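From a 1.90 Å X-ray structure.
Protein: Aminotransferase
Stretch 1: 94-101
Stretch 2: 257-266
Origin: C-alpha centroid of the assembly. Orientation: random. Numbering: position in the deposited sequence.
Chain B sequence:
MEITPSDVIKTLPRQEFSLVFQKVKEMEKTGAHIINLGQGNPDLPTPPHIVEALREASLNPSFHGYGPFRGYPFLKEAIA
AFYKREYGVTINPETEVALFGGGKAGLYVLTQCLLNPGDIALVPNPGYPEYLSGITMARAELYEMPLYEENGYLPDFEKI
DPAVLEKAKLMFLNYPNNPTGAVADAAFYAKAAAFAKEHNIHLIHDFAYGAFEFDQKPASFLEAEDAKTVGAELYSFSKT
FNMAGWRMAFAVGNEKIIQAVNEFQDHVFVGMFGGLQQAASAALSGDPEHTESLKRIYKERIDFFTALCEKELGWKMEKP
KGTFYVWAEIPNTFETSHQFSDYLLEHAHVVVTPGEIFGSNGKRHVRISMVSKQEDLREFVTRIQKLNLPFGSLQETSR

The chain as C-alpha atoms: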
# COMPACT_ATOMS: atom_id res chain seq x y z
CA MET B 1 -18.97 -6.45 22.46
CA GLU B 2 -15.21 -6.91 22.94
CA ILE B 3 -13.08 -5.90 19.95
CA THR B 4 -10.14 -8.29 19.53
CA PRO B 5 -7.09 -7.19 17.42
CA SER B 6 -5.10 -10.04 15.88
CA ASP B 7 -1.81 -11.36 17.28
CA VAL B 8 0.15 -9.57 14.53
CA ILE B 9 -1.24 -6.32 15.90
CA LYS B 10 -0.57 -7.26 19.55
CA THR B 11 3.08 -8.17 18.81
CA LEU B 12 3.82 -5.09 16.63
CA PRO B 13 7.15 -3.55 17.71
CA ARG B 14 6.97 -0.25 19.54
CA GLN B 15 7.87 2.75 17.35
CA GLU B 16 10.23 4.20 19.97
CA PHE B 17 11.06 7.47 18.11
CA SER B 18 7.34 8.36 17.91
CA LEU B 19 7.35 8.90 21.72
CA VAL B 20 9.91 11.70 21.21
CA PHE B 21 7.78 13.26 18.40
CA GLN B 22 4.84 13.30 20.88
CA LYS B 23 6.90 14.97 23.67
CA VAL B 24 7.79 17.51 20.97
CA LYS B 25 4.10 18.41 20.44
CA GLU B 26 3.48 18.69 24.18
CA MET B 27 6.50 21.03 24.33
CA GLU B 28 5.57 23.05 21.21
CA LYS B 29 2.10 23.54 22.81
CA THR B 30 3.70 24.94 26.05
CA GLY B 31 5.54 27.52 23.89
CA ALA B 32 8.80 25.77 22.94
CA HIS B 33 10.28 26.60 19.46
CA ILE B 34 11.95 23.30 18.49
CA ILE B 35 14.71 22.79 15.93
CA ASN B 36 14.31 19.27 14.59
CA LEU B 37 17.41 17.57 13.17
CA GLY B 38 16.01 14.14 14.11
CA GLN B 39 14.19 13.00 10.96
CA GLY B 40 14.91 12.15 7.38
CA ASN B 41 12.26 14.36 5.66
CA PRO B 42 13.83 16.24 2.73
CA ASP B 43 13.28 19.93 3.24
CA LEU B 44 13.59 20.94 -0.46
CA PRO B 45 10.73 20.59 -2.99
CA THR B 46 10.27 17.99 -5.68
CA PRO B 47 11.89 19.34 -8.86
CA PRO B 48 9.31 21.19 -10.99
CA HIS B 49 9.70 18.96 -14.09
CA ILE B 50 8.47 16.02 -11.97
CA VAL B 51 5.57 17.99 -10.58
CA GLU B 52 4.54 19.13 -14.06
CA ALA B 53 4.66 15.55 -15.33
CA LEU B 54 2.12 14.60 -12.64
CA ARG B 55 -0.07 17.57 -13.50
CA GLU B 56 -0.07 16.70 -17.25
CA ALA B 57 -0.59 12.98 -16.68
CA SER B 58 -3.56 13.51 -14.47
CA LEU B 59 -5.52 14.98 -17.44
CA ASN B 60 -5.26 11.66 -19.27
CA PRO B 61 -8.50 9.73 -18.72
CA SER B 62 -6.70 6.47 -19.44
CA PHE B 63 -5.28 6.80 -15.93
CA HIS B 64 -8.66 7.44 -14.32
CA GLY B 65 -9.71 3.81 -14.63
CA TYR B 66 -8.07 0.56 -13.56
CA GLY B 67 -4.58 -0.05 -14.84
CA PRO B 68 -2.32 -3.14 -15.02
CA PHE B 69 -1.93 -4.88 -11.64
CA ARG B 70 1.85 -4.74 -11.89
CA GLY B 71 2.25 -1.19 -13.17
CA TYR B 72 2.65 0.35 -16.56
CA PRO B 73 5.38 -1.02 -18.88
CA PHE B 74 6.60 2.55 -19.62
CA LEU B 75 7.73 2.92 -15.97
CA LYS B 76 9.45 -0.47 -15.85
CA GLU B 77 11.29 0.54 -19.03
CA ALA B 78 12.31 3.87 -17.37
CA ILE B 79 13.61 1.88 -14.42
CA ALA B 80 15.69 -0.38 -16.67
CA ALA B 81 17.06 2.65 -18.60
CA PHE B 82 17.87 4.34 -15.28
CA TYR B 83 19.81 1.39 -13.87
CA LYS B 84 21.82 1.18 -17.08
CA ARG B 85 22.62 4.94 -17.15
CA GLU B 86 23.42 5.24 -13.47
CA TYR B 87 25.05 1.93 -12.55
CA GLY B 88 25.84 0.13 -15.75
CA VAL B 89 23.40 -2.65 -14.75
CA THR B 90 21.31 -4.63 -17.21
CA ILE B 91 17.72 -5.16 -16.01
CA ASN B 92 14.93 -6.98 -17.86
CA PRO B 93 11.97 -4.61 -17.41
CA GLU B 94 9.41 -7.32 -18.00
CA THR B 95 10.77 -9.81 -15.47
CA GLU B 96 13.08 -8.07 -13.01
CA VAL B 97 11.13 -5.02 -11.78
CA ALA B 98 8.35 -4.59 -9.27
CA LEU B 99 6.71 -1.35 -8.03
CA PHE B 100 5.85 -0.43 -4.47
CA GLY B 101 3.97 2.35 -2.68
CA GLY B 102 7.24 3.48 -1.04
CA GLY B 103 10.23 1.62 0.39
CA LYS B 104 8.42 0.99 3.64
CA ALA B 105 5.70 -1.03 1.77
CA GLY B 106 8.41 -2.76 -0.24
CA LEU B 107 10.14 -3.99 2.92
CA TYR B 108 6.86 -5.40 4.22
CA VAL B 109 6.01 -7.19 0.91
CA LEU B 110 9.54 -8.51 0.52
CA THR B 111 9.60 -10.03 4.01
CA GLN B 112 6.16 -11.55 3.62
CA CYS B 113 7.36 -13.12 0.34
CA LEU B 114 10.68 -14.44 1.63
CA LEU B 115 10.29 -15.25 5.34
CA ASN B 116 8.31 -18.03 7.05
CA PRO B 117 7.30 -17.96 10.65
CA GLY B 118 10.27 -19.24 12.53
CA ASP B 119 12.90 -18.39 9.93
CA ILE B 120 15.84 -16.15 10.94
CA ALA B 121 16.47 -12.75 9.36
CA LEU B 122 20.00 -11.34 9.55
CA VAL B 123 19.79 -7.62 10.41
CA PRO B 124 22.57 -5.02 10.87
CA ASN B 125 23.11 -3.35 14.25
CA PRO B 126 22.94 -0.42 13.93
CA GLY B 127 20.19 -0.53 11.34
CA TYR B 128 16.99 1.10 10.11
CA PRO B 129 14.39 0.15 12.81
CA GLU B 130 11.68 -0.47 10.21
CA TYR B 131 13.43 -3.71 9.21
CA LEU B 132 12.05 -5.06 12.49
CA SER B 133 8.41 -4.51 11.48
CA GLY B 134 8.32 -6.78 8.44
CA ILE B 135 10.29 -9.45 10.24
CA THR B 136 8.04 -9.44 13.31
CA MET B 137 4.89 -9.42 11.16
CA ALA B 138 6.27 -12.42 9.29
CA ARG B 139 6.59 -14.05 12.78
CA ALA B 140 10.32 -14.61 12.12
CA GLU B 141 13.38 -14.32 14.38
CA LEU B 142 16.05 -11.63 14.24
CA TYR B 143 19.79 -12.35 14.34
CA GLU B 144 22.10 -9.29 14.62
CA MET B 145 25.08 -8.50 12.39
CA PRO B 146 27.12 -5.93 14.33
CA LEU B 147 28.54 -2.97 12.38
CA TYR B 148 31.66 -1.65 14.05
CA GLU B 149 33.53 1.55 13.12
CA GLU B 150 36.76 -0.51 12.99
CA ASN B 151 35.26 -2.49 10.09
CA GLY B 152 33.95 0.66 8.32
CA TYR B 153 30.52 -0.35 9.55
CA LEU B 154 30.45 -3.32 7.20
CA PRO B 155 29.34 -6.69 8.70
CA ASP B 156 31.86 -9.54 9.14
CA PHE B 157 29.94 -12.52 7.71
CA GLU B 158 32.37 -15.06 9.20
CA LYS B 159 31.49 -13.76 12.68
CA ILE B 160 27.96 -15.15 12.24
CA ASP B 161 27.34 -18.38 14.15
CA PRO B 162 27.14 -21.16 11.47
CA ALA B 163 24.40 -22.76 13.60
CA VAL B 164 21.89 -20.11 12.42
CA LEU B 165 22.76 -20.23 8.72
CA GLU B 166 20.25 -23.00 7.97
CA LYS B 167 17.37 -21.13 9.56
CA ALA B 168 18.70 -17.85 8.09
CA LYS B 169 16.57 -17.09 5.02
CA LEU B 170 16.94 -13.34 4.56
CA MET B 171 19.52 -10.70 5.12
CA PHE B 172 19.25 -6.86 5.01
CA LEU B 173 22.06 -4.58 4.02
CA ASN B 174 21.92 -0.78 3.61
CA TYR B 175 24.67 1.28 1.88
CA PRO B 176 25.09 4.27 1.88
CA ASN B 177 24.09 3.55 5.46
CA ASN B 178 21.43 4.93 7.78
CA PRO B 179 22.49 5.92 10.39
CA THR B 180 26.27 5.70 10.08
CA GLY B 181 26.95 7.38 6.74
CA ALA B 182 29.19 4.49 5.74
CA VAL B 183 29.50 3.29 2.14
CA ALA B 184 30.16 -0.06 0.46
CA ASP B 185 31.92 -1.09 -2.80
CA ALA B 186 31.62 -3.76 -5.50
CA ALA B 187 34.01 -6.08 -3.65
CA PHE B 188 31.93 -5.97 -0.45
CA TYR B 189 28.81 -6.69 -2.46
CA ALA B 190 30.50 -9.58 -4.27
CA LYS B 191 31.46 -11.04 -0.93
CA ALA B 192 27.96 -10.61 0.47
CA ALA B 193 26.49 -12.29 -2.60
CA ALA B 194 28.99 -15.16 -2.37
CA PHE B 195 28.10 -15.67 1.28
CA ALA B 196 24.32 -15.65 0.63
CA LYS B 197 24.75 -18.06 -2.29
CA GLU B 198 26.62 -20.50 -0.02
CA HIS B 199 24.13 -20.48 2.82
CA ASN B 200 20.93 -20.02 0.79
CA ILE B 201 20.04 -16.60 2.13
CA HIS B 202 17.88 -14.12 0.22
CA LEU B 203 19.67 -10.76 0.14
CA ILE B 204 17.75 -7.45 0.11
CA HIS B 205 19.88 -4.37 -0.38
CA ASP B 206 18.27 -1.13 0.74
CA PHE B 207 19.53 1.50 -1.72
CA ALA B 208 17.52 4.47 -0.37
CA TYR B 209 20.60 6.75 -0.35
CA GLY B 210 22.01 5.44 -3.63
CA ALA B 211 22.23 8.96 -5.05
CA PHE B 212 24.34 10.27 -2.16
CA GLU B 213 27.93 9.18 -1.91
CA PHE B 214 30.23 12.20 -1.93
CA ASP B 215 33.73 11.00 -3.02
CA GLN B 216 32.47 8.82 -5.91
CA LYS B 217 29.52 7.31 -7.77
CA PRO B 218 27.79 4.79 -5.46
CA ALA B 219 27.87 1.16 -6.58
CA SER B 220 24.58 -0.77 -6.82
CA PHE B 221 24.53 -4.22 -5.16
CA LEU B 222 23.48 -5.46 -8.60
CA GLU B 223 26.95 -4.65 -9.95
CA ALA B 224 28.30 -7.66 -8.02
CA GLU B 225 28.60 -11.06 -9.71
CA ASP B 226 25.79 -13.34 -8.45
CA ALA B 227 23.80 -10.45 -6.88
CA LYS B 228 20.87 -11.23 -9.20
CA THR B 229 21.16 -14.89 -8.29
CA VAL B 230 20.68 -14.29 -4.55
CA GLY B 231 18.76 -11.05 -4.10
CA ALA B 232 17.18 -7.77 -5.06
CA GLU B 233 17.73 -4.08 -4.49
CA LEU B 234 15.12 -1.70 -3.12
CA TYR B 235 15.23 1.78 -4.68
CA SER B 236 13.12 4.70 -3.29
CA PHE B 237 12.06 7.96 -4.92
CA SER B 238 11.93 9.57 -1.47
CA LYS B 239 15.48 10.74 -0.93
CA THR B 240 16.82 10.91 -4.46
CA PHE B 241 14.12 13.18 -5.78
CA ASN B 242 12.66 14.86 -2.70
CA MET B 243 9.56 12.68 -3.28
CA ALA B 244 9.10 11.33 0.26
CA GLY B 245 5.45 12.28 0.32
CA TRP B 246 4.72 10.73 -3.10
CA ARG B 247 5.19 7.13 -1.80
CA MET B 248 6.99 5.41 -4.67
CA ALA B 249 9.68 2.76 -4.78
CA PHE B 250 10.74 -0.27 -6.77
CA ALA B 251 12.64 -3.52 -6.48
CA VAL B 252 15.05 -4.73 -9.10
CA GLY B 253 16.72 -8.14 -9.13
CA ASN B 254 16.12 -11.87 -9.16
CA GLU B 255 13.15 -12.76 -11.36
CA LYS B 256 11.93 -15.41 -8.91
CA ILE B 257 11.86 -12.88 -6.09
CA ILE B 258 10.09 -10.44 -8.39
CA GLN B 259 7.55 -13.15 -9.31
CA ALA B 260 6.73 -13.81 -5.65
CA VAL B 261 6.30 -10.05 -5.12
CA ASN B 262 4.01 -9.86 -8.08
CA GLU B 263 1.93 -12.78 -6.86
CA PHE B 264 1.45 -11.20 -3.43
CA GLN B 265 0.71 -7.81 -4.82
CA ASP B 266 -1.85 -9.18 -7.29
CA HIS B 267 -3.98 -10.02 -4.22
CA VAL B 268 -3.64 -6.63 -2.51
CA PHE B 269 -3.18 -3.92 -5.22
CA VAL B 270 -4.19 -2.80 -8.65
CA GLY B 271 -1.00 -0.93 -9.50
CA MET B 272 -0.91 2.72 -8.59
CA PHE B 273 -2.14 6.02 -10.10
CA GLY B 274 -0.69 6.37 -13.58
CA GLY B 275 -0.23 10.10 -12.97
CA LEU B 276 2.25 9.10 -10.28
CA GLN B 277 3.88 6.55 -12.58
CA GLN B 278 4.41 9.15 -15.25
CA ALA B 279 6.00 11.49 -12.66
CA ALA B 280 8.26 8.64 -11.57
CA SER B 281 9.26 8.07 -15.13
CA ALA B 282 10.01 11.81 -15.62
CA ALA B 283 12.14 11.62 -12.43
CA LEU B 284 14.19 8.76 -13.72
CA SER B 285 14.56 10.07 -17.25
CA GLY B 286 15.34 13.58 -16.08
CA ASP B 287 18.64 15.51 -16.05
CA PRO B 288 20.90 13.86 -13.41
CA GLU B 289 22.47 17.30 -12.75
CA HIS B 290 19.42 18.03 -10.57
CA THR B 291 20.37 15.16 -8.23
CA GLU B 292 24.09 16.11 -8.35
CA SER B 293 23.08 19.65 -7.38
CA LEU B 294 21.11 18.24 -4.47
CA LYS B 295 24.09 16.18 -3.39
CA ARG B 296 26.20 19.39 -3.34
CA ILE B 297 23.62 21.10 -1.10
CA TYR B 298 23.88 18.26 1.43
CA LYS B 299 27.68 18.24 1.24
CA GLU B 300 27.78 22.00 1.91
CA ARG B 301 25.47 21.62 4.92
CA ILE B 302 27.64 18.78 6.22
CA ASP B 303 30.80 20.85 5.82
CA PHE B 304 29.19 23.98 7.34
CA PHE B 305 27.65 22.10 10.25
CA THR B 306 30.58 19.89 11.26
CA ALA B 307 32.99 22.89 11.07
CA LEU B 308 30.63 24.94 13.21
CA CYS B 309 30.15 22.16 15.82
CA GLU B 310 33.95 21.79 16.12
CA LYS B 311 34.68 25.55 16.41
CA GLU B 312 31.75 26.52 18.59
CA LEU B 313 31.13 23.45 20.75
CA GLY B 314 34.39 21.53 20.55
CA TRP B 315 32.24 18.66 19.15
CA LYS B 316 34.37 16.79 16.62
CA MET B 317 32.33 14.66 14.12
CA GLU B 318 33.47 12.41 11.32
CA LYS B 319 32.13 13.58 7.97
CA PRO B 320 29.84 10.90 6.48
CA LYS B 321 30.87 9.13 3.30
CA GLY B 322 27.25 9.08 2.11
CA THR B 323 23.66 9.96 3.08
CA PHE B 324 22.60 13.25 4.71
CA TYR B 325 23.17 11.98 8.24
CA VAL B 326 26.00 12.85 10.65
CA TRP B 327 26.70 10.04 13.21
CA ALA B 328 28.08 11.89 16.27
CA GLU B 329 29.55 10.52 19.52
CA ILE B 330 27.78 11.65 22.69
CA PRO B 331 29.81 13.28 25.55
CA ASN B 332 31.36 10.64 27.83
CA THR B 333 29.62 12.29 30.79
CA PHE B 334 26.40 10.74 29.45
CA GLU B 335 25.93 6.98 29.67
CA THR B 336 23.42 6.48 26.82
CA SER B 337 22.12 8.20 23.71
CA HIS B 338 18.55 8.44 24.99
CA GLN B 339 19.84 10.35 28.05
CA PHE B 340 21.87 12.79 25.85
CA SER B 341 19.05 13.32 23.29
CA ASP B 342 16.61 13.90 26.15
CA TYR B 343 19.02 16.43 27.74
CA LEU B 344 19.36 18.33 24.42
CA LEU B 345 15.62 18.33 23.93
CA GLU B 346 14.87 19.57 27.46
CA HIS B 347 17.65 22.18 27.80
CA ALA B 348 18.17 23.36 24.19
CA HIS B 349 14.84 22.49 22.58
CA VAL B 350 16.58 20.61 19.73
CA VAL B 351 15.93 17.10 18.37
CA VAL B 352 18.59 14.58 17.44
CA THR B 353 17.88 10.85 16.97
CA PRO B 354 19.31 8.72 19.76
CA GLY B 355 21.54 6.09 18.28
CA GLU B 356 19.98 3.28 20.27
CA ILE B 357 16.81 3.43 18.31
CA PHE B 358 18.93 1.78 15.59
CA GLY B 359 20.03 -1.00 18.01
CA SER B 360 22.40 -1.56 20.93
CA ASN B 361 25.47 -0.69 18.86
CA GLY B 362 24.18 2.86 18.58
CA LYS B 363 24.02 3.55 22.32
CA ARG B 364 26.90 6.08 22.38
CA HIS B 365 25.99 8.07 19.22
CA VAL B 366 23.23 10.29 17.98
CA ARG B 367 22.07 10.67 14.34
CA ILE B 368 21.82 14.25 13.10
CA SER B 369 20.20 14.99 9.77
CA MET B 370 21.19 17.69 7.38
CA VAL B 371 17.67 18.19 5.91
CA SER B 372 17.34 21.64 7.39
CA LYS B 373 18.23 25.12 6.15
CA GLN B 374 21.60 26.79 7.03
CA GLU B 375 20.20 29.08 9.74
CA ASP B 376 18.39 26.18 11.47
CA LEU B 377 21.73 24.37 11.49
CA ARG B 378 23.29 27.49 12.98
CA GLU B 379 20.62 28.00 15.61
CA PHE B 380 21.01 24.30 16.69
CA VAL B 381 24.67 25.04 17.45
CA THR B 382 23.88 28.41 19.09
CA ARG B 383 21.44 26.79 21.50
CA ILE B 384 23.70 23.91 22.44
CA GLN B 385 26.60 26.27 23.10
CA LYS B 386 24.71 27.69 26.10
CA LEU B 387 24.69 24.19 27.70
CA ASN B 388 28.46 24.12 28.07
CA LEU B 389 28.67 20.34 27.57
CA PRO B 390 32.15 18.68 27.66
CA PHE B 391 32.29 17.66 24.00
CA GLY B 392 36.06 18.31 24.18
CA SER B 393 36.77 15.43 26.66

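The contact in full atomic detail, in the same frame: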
# COMPACT_ATOMS: atom_id res chain seq x y z
N GLU B 94 10.62 -6.53 -18.00
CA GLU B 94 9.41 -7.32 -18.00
C GLU B 94 9.45 -8.38 -16.91
O GLU B 94 8.41 -8.84 -16.50
CB GLU B 94 9.14 -7.91 -19.41
CG GLU B 94 8.98 -6.81 -20.47
CD GLU B 94 8.42 -7.28 -21.80
OE1 GLU B 94 7.45 -8.06 -21.82
OE2 GLU B 94 8.94 -6.85 -22.86
N THR B 95 10.64 -8.76 -16.44
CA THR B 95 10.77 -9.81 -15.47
C THR B 95 11.45 -9.41 -14.18
O THR B 95 11.31 -10.10 -13.21
CB THR B 95 11.56 -11.03 -16.00
OG1 THR B 95 12.89 -10.63 -16.26
CG2 THR B 95 10.92 -11.60 -17.29
N GLU B 96 12.21 -8.33 -14.17
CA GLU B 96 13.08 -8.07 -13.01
C GLU B 96 12.73 -6.79 -12.24
O GLU B 96 13.53 -6.32 -11.46
CB GLU B 96 14.52 -8.03 -13.47
CG GLU B 96 15.01 -9.39 -13.95
CD GLU B 96 16.48 -9.39 -14.47
OE1 GLU B 96 16.90 -8.44 -15.18
OE2 GLU B 96 17.19 -10.39 -14.17
N VAL B 97 11.56 -6.26 -12.45
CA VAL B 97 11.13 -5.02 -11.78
C VAL B 97 9.78 -5.18 -11.14
O VAL B 97 8.86 -5.67 -11.77
CB VAL B 97 11.07 -3.85 -12.78
CG1 VAL B 97 10.70 -2.54 -12.07
CG2 VAL B 97 12.40 -3.71 -13.52
N ALA B 98 9.63 -4.71 -9.91
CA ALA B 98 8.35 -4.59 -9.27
C ALA B 98 8.24 -3.22 -8.62
O ALA B 98 9.23 -2.72 -8.12
CB ALA B 98 8.14 -5.67 -8.25
N LEU B 99 7.02 -2.66 -8.63
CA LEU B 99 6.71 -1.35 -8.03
C LEU B 99 6.09 -1.47 -6.67
O LEU B 99 5.32 -2.39 -6.39
CB LEU B 99 5.73 -0.58 -8.94
CG LEU B 99 6.00 -0.63 -10.43
CD1 LEU B 99 5.00 0.19 -11.21
CD2 LEU B 99 7.39 -0.11 -10.68
N PHE B 100 6.36 -0.48 -5.83
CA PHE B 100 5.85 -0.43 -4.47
C PHE B 100 5.34 0.98 -4.14
O PHE B 100 5.85 1.95 -4.67
CB PHE B 100 7.00 -0.71 -3.49
CG PHE B 100 7.54 -2.10 -3.53
CD1 PHE B 100 6.71 -3.19 -3.33
CD2 PHE B 100 8.87 -2.32 -3.78
CE1 PHE B 100 7.22 -4.48 -3.34
CE2 PHE B 100 9.38 -3.61 -3.82
CZ PHE B 100 8.55 -4.69 -3.57
N GLY B 101 4.39 1.07 -3.23
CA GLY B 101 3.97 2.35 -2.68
C GLY B 101 4.92 2.82 -1.58
O GLY B 101 4.51 2.94 -0.41
N ILE B 257 12.28 -13.78 -7.15
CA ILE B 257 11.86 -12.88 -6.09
C ILE B 257 10.78 -11.95 -6.62
O ILE B 257 9.75 -11.76 -5.97
CB ILE B 257 13.08 -12.08 -5.53
CG1 ILE B 257 14.04 -13.01 -4.81
CG2 ILE B 257 12.64 -11.00 -4.50
CD1 ILE B 257 15.36 -12.37 -4.36
N ILE B 258 11.03 -11.34 -7.79
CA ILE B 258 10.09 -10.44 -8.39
C ILE B 258 8.74 -11.14 -8.65
O ILE B 258 7.68 -10.58 -8.45
CB ILE B 258 10.67 -9.79 -9.66
CG1 ILE B 258 11.93 -8.97 -9.33
CG2 ILE B 258 9.65 -8.95 -10.41
CD1 ILE B 258 11.68 -7.88 -8.30
N GLN B 259 8.78 -12.39 -9.08
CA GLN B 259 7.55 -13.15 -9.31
C GLN B 259 6.75 -13.34 -8.04
O GLN B 259 5.54 -13.21 -8.05
CB GLN B 259 7.89 -14.51 -9.93
CG GLN B 259 6.68 -15.32 -10.33
CD GLN B 259 7.04 -16.80 -10.55
OE1 GLN B 259 8.21 -17.16 -10.74
NE2 GLN B 259 6.03 -17.67 -10.50
N ALA B 260 7.42 -13.65 -6.93
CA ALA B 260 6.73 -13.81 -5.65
C ALA B 260 6.09 -12.49 -5.21
O ALA B 260 4.94 -12.46 -4.78
CB ALA B 260 7.70 -14.30 -4.61
N VAL B 261 6.84 -11.39 -5.38
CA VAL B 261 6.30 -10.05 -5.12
C VAL B 261 5.05 -9.80 -5.90
O VAL B 261 4.04 -9.36 -5.35
CB VAL B 261 7.34 -8.96 -5.45
CG1 VAL B 261 6.68 -7.58 -5.35
CG2 VAL B 261 8.52 -9.06 -4.51
N ASN B 262 5.10 -10.09 -7.20
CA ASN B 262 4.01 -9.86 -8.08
C ASN B 262 2.80 -10.70 -7.72
O ASN B 262 1.69 -10.23 -7.75
CB ASN B 262 4.42 -10.17 -9.52
CG ASN B 262 5.21 -9.05 -10.18
OD1 ASN B 262 5.16 -7.88 -9.79
ND2 ASN B 262 5.87 -9.41 -11.26
N GLU B 263 3.03 -11.95 -7.32
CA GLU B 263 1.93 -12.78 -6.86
C GLU B 263 1.21 -12.22 -5.64
O GLU B 263 -0.00 -12.11 -5.62
CB GLU B 263 2.44 -14.21 -6.67
CG GLU B 263 2.68 -14.88 -8.06
CD GLU B 263 3.49 -16.18 -8.02
OE1 GLU B 263 3.67 -16.77 -6.95
OE2 GLU B 263 3.98 -16.64 -9.07
N PHE B 264 1.97 -11.84 -4.62
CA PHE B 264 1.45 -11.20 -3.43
C PHE B 264 0.67 -9.97 -3.76
O PHE B 264 -0.47 -9.78 -3.40
CB PHE B 264 2.61 -10.83 -2.48
CG PHE B 264 2.15 -10.31 -1.15
CD1 PHE B 264 2.12 -11.13 -0.02
CD2 PHE B 264 1.83 -8.97 -0.99
CE1 PHE B 264 1.67 -10.63 1.22
CE2 PHE B 264 1.40 -8.49 0.22
CZ PHE B 264 1.32 -9.30 1.32
N GLN B 265 1.31 -9.08 -4.49
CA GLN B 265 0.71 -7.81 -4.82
C GLN B 265 -0.54 -7.91 -5.70
O GLN B 265 -1.43 -7.05 -5.61
CB GLN B 265 1.83 -6.89 -5.39
CG GLN B 265 2.19 -5.94 -4.34
CD GLN B 265 3.32 -4.97 -4.56
OE1 GLN B 265 3.81 -4.44 -3.57
NE2 GLN B 265 3.80 -4.78 -5.81
N ASP B 266 -0.67 -8.99 -6.50
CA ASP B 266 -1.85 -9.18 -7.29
C ASP B 266 -3.09 -9.35 -6.40
O ASP B 266 -4.22 -9.07 -6.85
CB ASP B 266 -1.70 -10.44 -8.22
CG ASP B 266 -0.87 -10.20 -9.46
OD1 ASP B 266 -0.55 -9.04 -9.83
OD2 ASP B 266 -0.52 -11.24 -10.09
O HOH W 1 7.39 -8.81 -13.74
O HOH W 2 6.12 -6.21 -11.58

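How is the apolar part of the contact built? A short strand, Val97 to Phe100, lies across a helix with their axes 8.2 Å apart at closest approach and their directions 39° apart. The helix presents Ile258, Val261 and Gln265, spaced three and four residues apart, so that their CA-to-CB bonds all point toward the strand. Ala98 is the strand residue whose CB points toward the helix, and its small methyl, Ala98 CB, lies 3.8 Å from Val261 CG1 and 4.2 Å from Ile258 CD1. On both sides of Ala98 in the sequence, the CA-to-CB bonds of Val97 and Leu99 point away. Alanine suits this place because its one methyl group fills the space between two branched side chains while the backbone stays near the helix. The CA-to-CB bond of Phe100 points sideways, but its ring reaches back to the helix, where Phe100 CE1 comes within 3.7 Å of Val261 CG1.

What does Ile258 do at the start of the strand? It gives up more surface than any other residue here, 77 Å², and much of what it touches is backbone. Ile258 CG2 is 3.5 Å from Thr95 O and 3.6 Å from Val97 O, and Ile258 CG1 is 3.7 Å from Glu96 C. The chain is closest to the helix at this end, with Glu96 CA 6.0 Å from Ile258 CA, against 9.0 Å between Phe100 CA and Gln265 CA. The branched side chain, with chi1 and chi2 both m, can therefore pack against the main chain of Thr95, Glu96 and Val97, while the CA-to-CB bond of Glu96 points away.

Which direct hydrogen bond fastens the wider end of the contact? Gln265 extends from the helix and makes the one direct hydrogen bond between the stretches, from Gln265 NE2 to Leu99 O at 2.9 Å, with an angle of 149° at the hydrogen. The amide thus satisfies a strand carbonyl, although the CA-to-CB bond of Leu99 points away. The oxygen of the same amide, Gln265 OE1, sits at the edge of the Phe100 ring, near the ring plane and 3.2 Å from Phe100 CD1. This oxygen is buried with no hydrogen-bonding partner in the model; it rests against the ring edge, where aromatic hydrogens carry slight positive charge.

Where does water take part? The CA-to-CB bond of Asn262 points sideways to the strand, but its amide comes nearer, and two waters link it to main-chain carbonyls. Water 1 accepts from Asn262 ND2 at 3.0 Å and donates to Glu94 O at 2.9 Å. Water 2 donates both to Asn262 OD1 at 2.6 Å and to Val97 O at 2.8 Å. An asparagine suits this position, since one short side chain offers both a donor and an acceptor. Asn262 OD1 also lies 4.0 Å from Ala98 CB, so the polar bridges adjoin the apolar packing. In all, the two stretches bury 341 Å², both sides summed.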